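PDB 4KW2: xylose isomerase-like TIM barrel domain-containing protein from Parabacteroides distasonis, which is of unknown function but has a xylose isomerase-like TIM barrel, consistent with a sugar isomerase or a related enzyme. Local coordinates for residues K91-S99 against A113-E124; E52-G60 against T67-D75. All coordinates share one frame; numbering follows the deposited sequence. Where two conformers were deposited one is given.

Contact 1: K91-S99 against A113-E124; sequences KPIAFGVAS and AHKIGAHIVTVE
Phe95 fills the angle between strand 91-98 and the end of helix 103-116. Its side chain crosses that of Ile116 at about a right angle, with CG2 of Ile116 at the ring edge, 3.8 Å from CZ, and CB of Ala118 obliquely placed, 3.7 Å from CD2. With CG on the side away from its own carbonyl carbon (chi1 -68°), the ring swings back toward Ala113 and Ile116; Phe112 of the same helix and Ala53 of strand 50-53 also pack against it. Pro92 CB and CG pack on the same methyl, Ile116 CG2. The helix ends in a Schellman motif: Gly117, at positive phi, is the C-prime residue, and its N and that of Ala118 approach Ala113 O from opposite faces of the carbonyl plane. This is the beta-alpha-beta unit of a TIM barrel, strands 91-98 and 120-123 running parallel as neighbours with their short axes 15° apart. Ile93 O takes two N-H groups, Ile120 N almost head-on and His119 N from an angle of 135° at the oxygen. Beyond Phe95 a beta bulge shifts the pairing by one residue around Gly96 and the cis peptide before Val97. Gly96 CA comes within 3.1 Å of Thr122 OG1, a hydroxyl that bonds to Glu52. Past the bulge, Ala98 O receives Glu124 N at 2.8 Å, and Ser99 OG donates to Glu124 O at 2.7 Å, in the carbonyl plane; Val184 N of the second subunit bonds to the same hydroxyl. The looser side is at the start of the strand, where the exposed His119 ring takes Ile93 CD1 at its edge, 3.6 Å from CD2, while His119 NE2 and Lys91 NZ bind one sulfate ion, probably from the crystallisation liquor.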
loop_
_atom_site.group_PDB
_atom_site.type_symbol
_atom_site.label_atom_id
_atom_site.label_comp_id
_atom_site.label_asym_id
_atom_site.label_seq_id
_atom_site.Cartn_x
_atom_site.Cartn_y
_atom_site.Cartn_z
ATOM N N LYS A 91 -3.097 -24.520 16.853
ATOM C CA LYS A 91 -2.703 -23.985 18.164
ATOM C C LYS A 91 -2.852 -22.467 18.157
ATOM O O LYS A 91 -2.407 -21.815 17.211
ATOM C CB LYS A 91 -1.245 -24.328 18.476
ATOM C CG LYS A 91 -0.916 -25.811 18.466
ATOM C CD LYS A 91 -1.295 -26.473 19.777
ATOM C CE LYS A 91 -0.632 -27.834 19.925
ATOM N NZ LYS A 91 -0.968 -28.451 21.238
ATOM N N PRO A 92 -3.468 -21.891 19.209
ATOM C CA PRO A 92 -3.564 -20.436 19.304
ATOM C C PRO A 92 -2.257 -19.886 19.850
ATOM O O PRO A 92 -2.221 -19.336 20.942
ATOM C CB PRO A 92 -4.713 -20.232 20.283
ATOM C CG PRO A 92 -4.594 -21.402 21.201
ATOM C CD PRO A 92 -4.123 -22.549 20.353
ATOM N N ILE A 93 -1.197 -20.044 19.067
ATOM C CA ILE A 93 0.176 -19.868 19.536
ATOM C C ILE A 93 0.512 -18.413 19.866
ATOM O O ILE A 93 1.293 -18.151 20.781
ATOM C CB ILE A 93 1.182 -20.421 18.493
ATOM C CG1 ILE A 93 2.577 -20.608 19.094
ATOM C CG2 ILE A 93 1.252 -19.544 17.249
ATOM C CD1 ILE A 93 2.724 -21.913 19.834
ATOM N N ALA A 94 -0.080 -17.472 19.135
ATOM C CA ALA A 94 0.253 -16.070 19.322
ATOM C C ALA A 94 -0.963 -15.163 19.273
ATOM O O ALA A 94 -1.967 -15.480 18.643
ATOM C CB ALA A 94 1.267 -15.629 18.274
ATOM N N PHE A 95 -0.848 -14.036 19.963
ATOM C CA PHE A 95 -1.756 -12.924 19.804
ATOM C C PHE A 95 -0.934 -11.669 19.568
ATOM O O PHE A 95 0.142 -11.510 20.136
ATOM C CB PHE A 95 -2.630 -12.757 21.045
ATOM C CG PHE A 95 -3.604 -13.873 21.240
ATOM C CD1 PHE A 95 -4.763 -13.931 20.486
ATOM C CD2 PHE A 95 -3.360 -14.874 22.163
ATOM C CE1 PHE A 95 -5.665 -14.968 20.652
ATOM C CE2 PHE A 95 -4.259 -15.913 22.333
ATOM C CZ PHE A 95 -5.412 -15.959 21.575
ATOM N N GLY A 96 -1.454 -10.781 18.732
ATOM C CA GLY A 96 -0.806 -9.512 18.455
ATOM C C GLY A 96 -1.272 -9.002 17.109
ATOM O O GLY A 96 -2.000 -9.715 16.417
ATOM N N VAL A 97 -0.862 -7.790 16.720
ATOM C CA VAL A 97 0.137 -7.004 17.451
ATOM C C VAL A 97 -0.517 -6.037 18.448
ATOM O O VAL A 97 -1.339 -5.195 18.079
ATOM C CB VAL A 97 1.040 -6.209 16.486
ATOM C CG1 VAL A 97 2.130 -5.467 17.249
ATOM C CG2 VAL A 97 1.651 -7.133 15.442
ATOM N N ALA A 98 -0.120 -6.143 19.709
ATOM C CA ALA A 98 -0.648 -5.270 20.744
ATOM C C ALA A 98 0.279 -4.073 20.954
ATOM O O ALA A 98 1.495 -4.221 21.036
ATOM C CB ALA A 98 -0.838 -6.042 22.036
ATOM N N SER A 99 -0.316 -2.889 21.033
ATOM C CA SER A 99 0.429 -1.649 21.190
ATOM C C SER A 99 -0.291 -0.776 22.212
ATOM O O SER A 99 -0.643 0.370 21.935
ATOM C CB SER A 99 0.545 -0.938 19.840
ATOM O OG SER A 99 1.430 0.169 19.904
ATOM N N ALA A 113 -3.739 -14.089 27.080
ATOM C CA ALA A 113 -2.859 -14.943 26.285
ATOM C C ALA A 113 -2.549 -16.247 27.015
ATOM O O ALA A 113 -2.628 -17.329 26.433
ATOM C CB ALA A 113 -1.571 -14.211 25.946
ATOM N N HIS A 114 -2.196 -16.135 28.289
ATOM C CA HIS A 114 -1.893 -17.298 29.119
ATOM C C HIS A 114 -3.117 -18.193 29.292
ATOM O O HIS A 114 -3.022 -19.412 29.198
ATOM C CB HIS A 114 -1.394 -16.843 30.489
ATOM C CG HIS A 114 -1.141 -17.967 31.443
ATOM N ND1 HIS A 114 0.034 -18.687 31.448
ATOM C CD2 HIS A 114 -1.912 -18.497 32.422
ATOM C CE1 HIS A 114 -0.024 -19.612 32.389
ATOM N NE2 HIS A 114 -1.193 -19.519 32.993
ATOM N N LYS A 115 -4.266 -17.577 29.539
ATOM C CA LYS A 115 -5.505 -18.314 29.753
ATOM C C LYS A 115 -5.909 -19.120 28.512
ATOM O O LYS A 115 -6.395 -20.240 28.629
ATOM C CB LYS A 115 -6.622 -17.344 30.164
ATOM C CG LYS A 115 -7.884 -18.018 30.681
ATOM C CD LYS A 115 -8.644 -17.148 31.679
ATOM C CE LYS A 115 -9.100 -15.819 31.084
ATOM N NZ LYS A 115 -8.226 -14.655 31.423
ATOM N N ILE A 116 -5.702 -18.556 27.328
ATOM C CA ILE A 116 -6.037 -19.246 26.079
ATOM C C ILE A 116 -4.951 -20.259 25.699
ATOM O O ILE A 116 -5.198 -21.191 24.938
ATOM C CB ILE A 116 -6.284 -18.235 24.937
ATOM C CG1 ILE A 116 -7.479 -17.340 25.287
ATOM C CG2 ILE A 116 -6.536 -18.941 23.610
ATOM C CD1 ILE A 116 -8.774 -18.094 25.546
ATOM N N GLY A 117 -3.754 -20.076 26.242
ATOM C CA GLY A 117 -2.668 -21.022 26.037
ATOM C C GLY A 117 -1.725 -20.620 24.926
ATOM O O GLY A 117 -1.081 -21.470 24.332
ATOM N N ALA A 118 -1.638 -19.325 24.644
ATOM C CA ALA A 118 -0.651 -18.826 23.703
ATOM C C ALA A 118 0.737 -18.961 24.316
ATOM O O ALA A 118 0.889 -18.916 25.542
ATOM C CB ALA A 118 -0.939 -17.377 23.344
ATOM N N HIS A 119 1.737 -19.150 23.462
ATOM C CA HIS A 119 3.136 -19.202 23.896
ATOM C C HIS A 119 3.892 -17.927 23.528
ATOM O O HIS A 119 4.965 -17.676 24.059
ATOM C CB HIS A 119 3.843 -20.422 23.302
ATOM C CG HIS A 119 3.372 -21.727 23.869
ATOM N ND1 HIS A 119 3.408 -22.007 25.218
ATOM C CD2 HIS A 119 2.865 -22.830 23.272
ATOM C CE1 HIS A 119 2.936 -23.221 25.429
ATOM N NE2 HIS A 119 2.601 -23.743 24.264
ATOM N N ILE A 120 3.331 -17.121 22.627
ATOM C CA ILE A 120 3.981 -15.901 22.165
ATOM C C ILE A 120 2.965 -14.775 22.068
ATOM O O ILE A 120 1.800 -15.003 21.770
ATOM C CB ILE A 120 4.612 -16.076 20.763
ATOM C CG1 ILE A 120 5.426 -17.372 20.679
ATOM C CG2 ILE A 120 5.494 -14.878 20.424
ATOM C CD1 ILE A 120 5.990 -17.664 19.303
ATOM N N VAL A 121 3.416 -13.553 22.309
ATOM C CA VAL A 121 2.635 -12.382 21.950
ATOM C C VAL A 121 3.534 -11.451 21.150
ATOM O O VAL A 121 4.715 -11.299 21.469
ATOM C CB VAL A 121 2.039 -11.657 23.181
ATOM C CG1 VAL A 121 1.053 -12.562 23.904
ATOM C CG2 VAL A 121 3.121 -11.189 24.144
ATOM N N THR A 122 2.983 -10.869 20.089
ATOM C CA THR A 122 3.687 -9.860 19.314
ATOM C C THR A 122 3.191 -8.493 19.762
ATOM O O THR A 122 1.988 -8.288 19.945
ATOM C CB THR A 122 3.488 -10.044 17.802
ATOM O OG1 THR A 122 2.096 -10.169 17.511
ATOM C CG2 THR A 122 4.198 -11.289 17.327
ATOM N N VAL A 123 4.134 -7.571 19.949
ATOM C CA VAL A 123 3.871 -6.302 20.615
ATOM C C VAL A 123 4.678 -5.157 20.010
ATOM O O VAL A 123 5.771 -5.359 19.491
ATOM C CB VAL A 123 4.187 -6.387 22.128
ATOM C CG1 VAL A 123 3.426 -7.534 22.772
ATOM C CG2 VAL A 123 5.683 -6.551 22.378
ATOM N N GLU A 124 4.123 -3.954 20.099
ATOM C CA GLU A 124 4.765 -2.740 19.608
ATOM C C GLU A 124 4.686 -1.694 20.716
ATOM O O GLU A 124 3.799 -0.842 20.701
ATOM C CB GLU A 124 4.070 -2.253 18.330
ATOM C CG GLU A 124 4.707 -1.026 17.684
ATOM C CD GLU A 124 4.194 -0.751 16.278
ATOM O OE1 GLU A 124 3.886 -1.711 15.541
ATOM O OE2 GLU A 124 4.108 0.436 15.902
#

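Contact 2: E52-G60 against T67-D75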
loop_
_atom_site.group_PDB
_atom_site.type_symbol
_atom_site.label_atom_id
_atom_site.label_comp_id
_atom_site.label_asym_id
_atom_site.label_seq_id
_atom_site.Cartn_x
_atom_site.Cartn_y
_atom_site.Cartn_z
ATOM N N GLU A 52 -1.736 -16.566 14.605
ATOM C CA GLU A 52 -1.482 -15.322 15.328
ATOM C C GLU A 52 -2.731 -14.462 15.171
ATOM O O GLU A 52 -2.999 -13.939 14.085
ATOM C CB GLU A 52 -0.261 -14.592 14.765
ATOM C CG GLU A 52 -0.038 -13.205 15.368
ATOM C CD GLU A 52 1.234 -12.533 14.881
ATOM O OE1 GLU A 52 2.040 -13.196 14.188
ATOM O OE2 GLU A 52 1.434 -11.332 15.193
ATOM N N ALA A 53 -3.498 -14.324 16.249
ATOM C CA ALA A 53 -4.805 -13.687 16.161
ATOM C C ALA A 53 -4.797 -12.225 16.614
ATOM O O ALA A 53 -4.210 -11.876 17.641
ATOM C CB ALA A 53 -5.833 -14.485 16.939
ATOM N N PHE A 54 -5.461 -11.386 15.824
ATOM C CA PHE A 54 -5.665 -9.985 16.146
ATOM C C PHE A 54 -7.014 -9.826 16.849
ATOM O O PHE A 54 -7.981 -10.543 16.546
ATOM C CB PHE A 54 -5.620 -9.122 14.876
ATOM C CG PHE A 54 -6.875 -9.200 14.046
ATOM C CD1 PHE A 54 -7.065 -10.238 13.138
ATOM C CD2 PHE A 54 -7.875 -8.260 14.195
ATOM C CE1 PHE A 54 -8.232 -10.326 12.396
ATOM C CE2 PHE A 54 -9.043 -8.342 13.451
ATOM C CZ PHE A 54 -9.219 -9.375 12.550
ATOM N N PHE A 55 -7.080 -8.862 17.761
ATOM C CA PHE A 55 -8.272 -8.618 18.567
ATOM C C PHE A 55 -9.351 -7.850 17.806
ATOM O O PHE A 55 -9.078 -7.153 16.819
ATOM C CB PHE A 55 -7.901 -7.825 19.823
ATOM C CG PHE A 55 -7.336 -8.654 20.949
ATOM C CD1 PHE A 55 -6.877 -9.949 20.752
ATOM C CD2 PHE A 55 -7.235 -8.104 22.220
ATOM C CE1 PHE A 55 -6.359 -10.688 21.803
ATOM C CE2 PHE A 55 -6.718 -8.834 23.271
ATOM C CZ PHE A 55 -6.271 -10.126 23.060
ATOM N N PHE A 56 -10.573 -7.997 18.313
ATOM C CA PHE A 56 -11.796 -7.339 17.833
ATOM C C PHE A 56 -12.416 -7.972 16.593
ATOM O O PHE A 56 -13.377 -7.441 16.042
ATOM C CB PHE A 56 -11.611 -5.822 17.695
ATOM C CG PHE A 56 -11.153 -5.166 18.971
ATOM C CD1 PHE A 56 -12.004 -5.089 20.063
ATOM C CD2 PHE A 56 -9.862 -4.657 19.095
ATOM C CE1 PHE A 56 -11.586 -4.506 21.251
ATOM C CE2 PHE A 56 -9.443 -4.067 20.277
ATOM C CZ PHE A 56 -10.304 -3.994 21.357
ATOM N N GLN A 57 -11.907 -9.132 16.188
ATOM C CA GLN A 57 -12.587 -9.938 15.180
ATOM C C GLN A 57 -13.797 -10.617 15.815
ATOM O O GLN A 57 -13.690 -11.202 16.899
ATOM C CB GLN A 57 -11.654 -11.005 14.605
ATOM C CG GLN A 57 -12.201 -11.657 13.342
ATOM C CD GLN A 57 -11.236 -12.642 12.710
ATOM O OE1 GLN A 57 -10.425 -13.261 13.393
ATOM N NE2 GLN A 57 -11.318 -12.788 11.397
ATOM N N GLU A 58 -14.936 -10.549 15.131
ATOM C CA GLU A 58 -16.116 -11.306 15.523
ATOM C C GLU A 58 -15.741 -12.786 15.609
ATOM O O GLU A 58 -15.081 -13.324 14.721
ATOM C CB GLU A 58 -17.237 -11.095 14.500
ATOM C CG GLU A 58 -18.483 -11.959 14.689
ATOM C CD GLU A 58 -19.474 -11.389 15.692
ATOM O OE1 GLU A 58 -19.112 -10.449 16.443
ATOM O OE2 GLU A 58 -20.621 -11.894 15.731
ATOM N N LEU A 59 -16.148 -13.439 16.689
ATOM C CA LEU A 59 -15.782 -14.839 16.896
ATOM C C LEU A 59 -16.572 -15.745 15.957
ATOM O O LEU A 59 -15.986 -16.540 15.237
ATOM C CB LEU A 59 -15.993 -15.255 18.355
ATOM C CG LEU A 59 -15.106 -14.605 19.426
ATOM C CD1 LEU A 59 -15.405 -15.220 20.788
ATOM C CD2 LEU A 59 -13.626 -14.765 19.107
ATOM N N GLY A 60 -17.898 -15.598 15.951
ATOM C CA GLY A 60 -18.770 -16.434 15.126
ATOM C C GLY A 60 -19.243 -17.671 15.876
ATOM O O GLY A 60 -18.719 -17.995 16.939
ATOM N N THR A 67 -20.070 -11.144 19.777
ATOM C CA THR A 67 -18.973 -11.440 20.692
ATOM C C THR A 67 -17.684 -11.395 19.885
ATOM O O THR A 67 -17.568 -12.099 18.885
ATOM C CB THR A 67 -19.129 -12.814 21.358
ATOM O OG1 THR A 67 -20.401 -12.884 22.004
ATOM C CG2 THR A 67 -18.035 -13.029 22.398
ATOM N N TYR A 68 -16.735 -10.561 20.317
ATOM C CA TYR A 68 -15.481 -10.385 19.584
ATOM C C TYR A 68 -14.270 -10.813 20.409
ATOM O O TYR A 68 -14.352 -10.966 21.626
ATOM C CB TYR A 68 -15.324 -8.938 19.067
ATOM C CG TYR A 68 -15.526 -7.832 20.087
ATOM C CD1 TYR A 68 -14.540 -7.522 21.019
ATOM C CD2 TYR A 68 -16.694 -7.070 20.094
ATOM C CE1 TYR A 68 -14.723 -6.504 21.947
ATOM C CE2 TYR A 68 -16.884 -6.053 21.018
ATOM C CZ TYR A 68 -15.895 -5.775 21.939
ATOM O OH TYR A 68 -16.076 -4.765 22.848
ATOM N N LEU A 69 -13.144 -11.026 19.732
ATOM C CA LEU A 69 -11.922 -11.447 20.406
ATOM C C LEU A 69 -11.333 -10.269 21.171
ATOM O O LEU A 69 -11.003 -9.237 20.587
ATOM C CB LEU A 69 -10.893 -11.980 19.410
ATOM C CG LEU A 69 -9.578 -12.518 19.995
ATOM C CD1 LEU A 69 -9.819 -13.658 20.975
ATOM C CD2 LEU A 69 -8.646 -12.973 18.889
ATOM N N ASN A 70 -11.218 -10.424 22.483
ATOM C CA ASN A 70 -10.606 -9.415 23.322
ATOM C C ASN A 70 -10.324 -10.061 24.656
ATOM O O ASN A 70 -10.846 -11.138 24.944
ATOM C CB ASN A 70 -11.540 -8.214 23.482
ATOM C CG ASN A 70 -10.853 -7.006 24.095
ATOM O OD1 ASN A 70 -9.622 -6.899 24.113
ATOM N ND2 ASN A 70 -11.652 -6.088 24.605
ATOM N N TYR A 71 -9.507 -9.409 25.474
ATOM C CA TYR A 71 -9.054 -10.008 26.721
ATOM C C TYR A 71 -10.124 -10.067 27.819
ATOM O O TYR A 71 -9.865 -10.586 28.902
ATOM C CB TYR A 71 -7.767 -9.332 27.221
ATOM C CG TYR A 71 -7.807 -7.821 27.393
ATOM C CD1 TYR A 71 -8.874 -7.190 28.028
ATOM C CD2 TYR A 71 -6.746 -7.031 26.961
ATOM C CE1 TYR A 71 -8.891 -5.820 28.200
ATOM C CE2 TYR A 71 -6.757 -5.660 27.129
ATOM C CZ TYR A 71 -7.832 -5.062 27.751
ATOM O OH TYR A 71 -7.850 -3.702 27.939
ATOM N N ASP A 72 -11.320 -9.560 27.526
ATOM C CA ASP A 72 -12.434 -9.558 28.476
ATOM C C ASP A 72 -13.351 -10.787 28.359
ATOM O O ASP A 72 -14.391 -10.841 29.016
ATOM C CB ASP A 72 -13.267 -8.273 28.302
ATOM C CG ASP A 72 -13.953 -8.185 26.937
ATOM O OD1 ASP A 72 -13.669 -9.009 26.040
ATOM O OD2 ASP A 72 -14.781 -7.278 26.751
ATOM N N LEU A 73 -12.990 -11.764 27.529
ATOM C CA LEU A 73 -13.826 -12.959 27.365
ATOM C C LEU A 73 -13.999 -13.721 28.679
ATOM O O LEU A 73 -13.035 -13.930 29.410
ATOM C CB LEU A 73 -13.237 -13.912 26.314
ATOM C CG LEU A 73 -13.293 -13.477 24.854
ATOM C CD1 LEU A 73 -12.575 -14.499 23.986
ATOM C CD2 LEU A 73 -14.730 -13.294 24.390
ATOM N N SER A 74 -15.225 -14.152 28.959
ATOM C CA SER A 74 -15.514 -14.951 30.149
ATOM C C SER A 74 -14.721 -16.253 30.155
ATOM O O SER A 74 -14.267 -16.721 29.114
ATOM C CB SER A 74 -17.004 -15.284 30.215
ATOM O OG SER A 74 -17.372 -16.167 29.165
ATOM N N ASP A 75 -14.576 -16.843 31.335
ATOM C CA ASP A 75 -13.890 -18.125 31.469
ATOM C C ASP A 75 -14.544 -19.196 30.597
ATOM O O ASP A 75 -13.852 -19.997 29.977
ATOM C CB ASP A 75 -13.868 -18.576 32.934
ATOM C CG ASP A 75 -12.968 -17.707 33.808
ATOM O OD1 ASP A 75 -11.941 -17.183 33.313
ATOM O OD2 ASP A 75 -13.288 -17.553 35.003
HETATM O O HOH W 1 -19.529 -13.931 17.560
#
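Leu69 is wedged among Ala53, Phe55 and Leu59. Its CD2 lies 3.7 Å from Ala53 CB, CG packs 3.8 Å from Phe55 CD1, and CB meets Leu59 CD2. With CG anti to the backbone N (chi1 -177°), the branch is directed at Phe55 and Ala53. Asn70 CA sits over one face of the Phe55 ring, displaced toward the rim, while its amide lies alongside the Phe56 ring. Phe56 and Tyr68 also run side by side, their rings oblique at 49° and Phe56 CD1 3.6 Å from Tyr68 CE1. At the far end Leu59 and Leu73 touch tip to tip through CD1 and CD2.

Three backbone bonds hold these side chains in place: Phe56 N to Leu69 O, Leu69 N to Gln57 O at 2.9 Å, and Leu59 N to Thr67 O, the last nearly straight at 171°. A water joins Gly60 N to Thr67 O. Further out, Asn70 opens a type I turn to Leu73, and Ser74 N-caps helix 75-86. Two irregular stretches of the loop following barrel strand 50-53 are thereby folded against each other. Trp216 of the second subunit stacks on Phe55, and Gly219 O of that subunit accepts from Asn70 ND2. Main-chain bonds thus fix the loop's path, while apolar and aromatic groups supply both its own packing and a surface for the neighbouring subunit.

Contacts 1 and 2 occupy adjoining parts of the eight-stranded parallel barrel, their centres about 12 Å apart. Along the chain they come in series: strand 50-53 and its loop form contact 2, helix 75-86 follows, and contact 1 then takes in strand 91-98, the end of helix 103-116 and strand 120-123. Strands 50-53 and 91-98 are neighbours in the sheet, where Ala53 N lies 3.1 Å from Ala94 O, probably a hydrogen bond. Inside the barrel Glu52 OE2 reaches Thr122 OG1 at 2.7 Å, bridging across the intervening strand. Both contacts also touch the second subunit, so consecutive barrel units contribute to one assembly interface.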